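Local coordinates for polyamine export protein (Haemophilus ducreyi, PDB 2P4P), which may help export cadaverine and putrescine from the cytoplasm, and is represented here by its CorC_HlyC transporter-associated domain, at residues D21-A25 with L26-T30. Residues are numbered along the deposited sequence; the frame is centred on the assembly and turned at random.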
ATOM      1  N   ASP A  21      -3.049   0.119 -20.317  1.00 25.92           N
ATOM      2  CA  ASP A  21      -3.242  -1.188 -19.684  1.00 24.69           C
ATOM      3  C   ASP A  21      -4.096  -1.101 -18.416  1.00 24.79           C
ATOM      4  O   ASP A  21      -4.951  -1.953 -18.190  1.00 23.85           O
ATOM      5  CB  ASP A  21      -1.878  -1.797 -19.351  1.00 24.57           C
ATOM      6  CG  ASP A  21      -1.174  -2.346 -20.586  1.00 25.22           C
ATOM      7  OD1 ASP A  21      -1.746  -2.200 -21.674  1.00 28.51           O
ATOM      8  OD2 ASP A  21      -0.068  -2.911 -20.456  1.00 25.56           O
ATOM      9  N   VAL A  22      -3.828  -0.084 -17.601  1.00 23.92           N
ATOM     10  CA  VAL A  22      -4.589   0.199 -16.364  1.00 24.16           C
ATOM     11  C   VAL A  22      -6.002   0.661 -16.660  1.00 24.13           C
ATOM     12  O   VAL A  22      -6.953   0.111 -16.121  1.00 23.32           O
ATOM     13  CB  VAL A  22      -3.872   1.265 -15.496  1.00 24.13           C
ATOM     14  CG1 VAL A  22      -4.701   1.635 -14.237  1.00 23.44           C
ATOM     15  CG2 VAL A  22      -2.500   0.760 -15.093  1.00 25.26           C
HETATM   16  N   MSE A  23      -6.133   1.653 -17.535  1.00 24.06           N
HETATM   17  CA  MSE A  23      -7.463   2.102 -18.003  1.00 23.39           C
HETATM   18  C   MSE A  23      -8.292   0.933 -18.529  1.00 23.87           C
HETATM   19  O   MSE A  23      -9.462   0.826 -18.209  1.00 23.89           O
HETATM   20  CB  MSE A  23      -7.368   3.167 -19.124  1.00 23.65           C
HETATM   21  CG  MSE A  23      -6.611   4.440 -18.863  1.00 20.69           C
HETATM   22 SE   MSE A  23      -7.282   5.528 -17.402  1.00 33.18          SE
HETATM   23  CE  MSE A  23      -6.438   4.678 -15.867  1.00 26.67           C
ATOM     24  N   ARG A  24      -7.710   0.107 -19.407  1.00 24.68           N
ATOM     25  CA  ARG A  24      -8.403  -1.062 -19.957  1.00 26.53           C
ATOM     26  C   ARG A  24      -8.881  -2.027 -18.870  1.00 25.59           C
ATOM     27  O   ARG A  24     -10.054  -2.402 -18.835  1.00 24.96           O
ATOM     28  CB  ARG A  24      -7.530  -1.798 -20.990  1.00 26.03           C
ATOM     29  CG  ARG A  24      -7.920  -3.246 -21.249  1.00 29.07           C
ATOM     30  CD  ARG A  24      -7.011  -3.933 -22.296  1.00 30.22           C
ATOM     31  NE  ARG A  24      -6.392  -2.987 -23.240  1.00 37.27           N
ATOM     32  CZ  ARG A  24      -5.113  -2.607 -23.206  1.00 38.73           C
ATOM     33  NH1 ARG A  24      -4.292  -3.076 -22.272  1.00 41.18           N
ATOM     34  NH2 ARG A  24      -4.647  -1.763 -24.113  1.00 40.16           N
ATOM     35  N   ALA A  25      -7.978  -2.416 -17.980  1.00 24.77           N
ATOM     36  CA  ALA A  25      -8.329  -3.327 -16.903  1.00 24.60           C
ATOM     37  C   ALA A  25      -9.412  -2.768 -15.963  1.00 24.23           C
ATOM     38  O   ALA A  25     -10.157  -3.536 -15.374  1.00 25.37           O
ATOM     39  CB  ALA A  25      -7.109  -3.717 -16.139  1.00 25.05           C
ATOM     40  N   LEU A  26      -9.516  -1.441 -15.861  1.00 24.39           N
ATOM     41  CA  LEU A  26     -10.500  -0.810 -14.971  1.00 23.77           C
ATOM     42  C   LEU A  26     -11.743  -0.358 -15.736  1.00 23.55           C
ATOM     43  O   LEU A  26     -12.605   0.296 -15.164  1.00 21.71           O
ATOM     44  CB  LEU A  26      -9.887   0.393 -14.275  1.00 23.38           C
ATOM     45  CG  LEU A  26      -8.781   0.164 -13.210  1.00 25.59           C
ATOM     46  CD1 LEU A  26      -8.160   1.497 -12.804  1.00 24.38           C
ATOM     47  CD2 LEU A  26      -9.361  -0.537 -11.983  1.00 24.30           C
ATOM     48  N   ASN A  27     -11.790  -0.679 -17.030  1.00 23.07           N
ATOM     49  CA  ASN A  27     -12.918  -0.402 -17.916  1.00 24.02           C
ATOM     50  C   ASN A  27     -13.212   1.097 -18.027  1.00 22.95           C
ATOM     51  O   ASN A  27     -14.383   1.499 -18.103  1.00 22.25           O
ATOM     52  CB  ASN A  27     -14.163  -1.209 -17.489  1.00 24.72           C
ATOM     53  CG  ASN A  27     -15.236  -1.284 -18.563  1.00 26.68           C
ATOM     54  OD1 ASN A  27     -14.962  -1.500 -19.751  1.00 24.41           O
ATOM     55  ND2 ASN A  27     -16.477  -1.128 -18.140  1.00 26.80           N
ATOM     56  N   ILE A  28     -12.134   1.898 -18.036  1.00 22.47           N
ATOM     57  CA  ILE A  28     -12.200   3.344 -18.246  1.00 22.47           C
ATOM     58  C   ILE A  28     -12.076   3.623 -19.720  1.00 24.33           C
ATOM     59  O   ILE A  28     -11.108   3.217 -20.344  1.00 23.34           O
ATOM     60  CB  ILE A  28     -11.114   4.103 -17.444  1.00 22.99           C
ATOM     61  CG1 ILE A  28     -11.163   3.669 -15.966  1.00 21.56           C
ATOM     62  CG2 ILE A  28     -11.315   5.643 -17.545  1.00 21.62           C
ATOM     63  CD1 ILE A  28      -9.912   4.003 -15.143  1.00 21.47           C
ATOM     64  N   HIS A  29     -13.069   4.315 -20.270  1.00 25.46           N
ATOM     65  CA  HIS A  29     -13.107   4.571 -21.692  1.00 27.12           C
ATOM     66  C   HIS A  29     -12.898   6.050 -22.033  1.00 26.91           C
ATOM     67  O   HIS A  29     -12.846   6.422 -23.194  1.00 28.27           O
ATOM     68  CB  HIS A  29     -14.415   4.023 -22.248  1.00 28.13           C
ATOM     69  CG  HIS A  29     -14.466   2.526 -22.238  1.00 32.68           C
ATOM     70  ND1 HIS A  29     -13.777   1.757 -23.156  1.00 37.51           N
ATOM     71  CD2 HIS A  29     -15.087   1.654 -21.406  1.00 35.16           C
ATOM     72  CE1 HIS A  29     -13.981   0.476 -22.895  1.00 38.59           C
ATOM     73  NE2 HIS A  29     -14.765   0.387 -21.833  1.00 37.88           N
ATOM     74  N   THR A  30     -12.783   6.876 -21.012  1.00 26.86           N
ATOM     75  CA  THR A  30     -12.512   8.293 -21.181  1.00 26.60           C
ATOM     76  C   THR A  30     -11.216   8.644 -20.448  1.00 26.79           C
ATOM     77  O   THR A  30     -11.166   8.694 -19.233  1.00 27.27           O
ATOM     78  CB  THR A  30     -13.702   9.137 -20.675  1.00 26.86           C
ATOM     79  OG1 THR A  30     -14.853   8.848 -21.482  1.00 27.87           O
ATOM     80  CG2 THR A  30     -13.395  10.614 -20.730  1.00 24.68           C
TER
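Met23 O takes a fairly straight hydrogen bond from Ile28 N (2.9 Å, 161° at the hydrogen) and a weak, bent one from Leu26 N. Leu26 N gives its better bond to Val22 O, while Asn27 N donates a hydrogen bond to Arg24 O (3.0 Å). With Asn27 at positive phi (61°), the Ile28 N to Met23 O and Asn27 N to Arg24 O bonds turn the chain back over the last helical turn as a Schellman motif, a common way to end a helix.

The fold-back brings Ile28 against Met23, a selenomethionine. Bent at its second and third torsions, the Met23 chain lays SE and CE beside Ile28 CD1, with CE 3.6 Å away, while SE also meets Ile28 CG2. Val22 and Leu26, one helical turn apart, run side by side: Val22 CG1, anti to its own backbone nitrogen (chi1 177°), lies 3.7 Å from Leu26 CD1.

Within the helix, Arg24 NH1 forms a salt bridge to Asp21 OD1 (2.8 Å), which lies close to the guanidinium plane.

Leu26 and Ala25 pack on Trp11 of strand 10-14, whereas Val22 and Met23 rest on Ile40 of helix 40-48, so the last turn of helix 19-25 and the residue after it touch both.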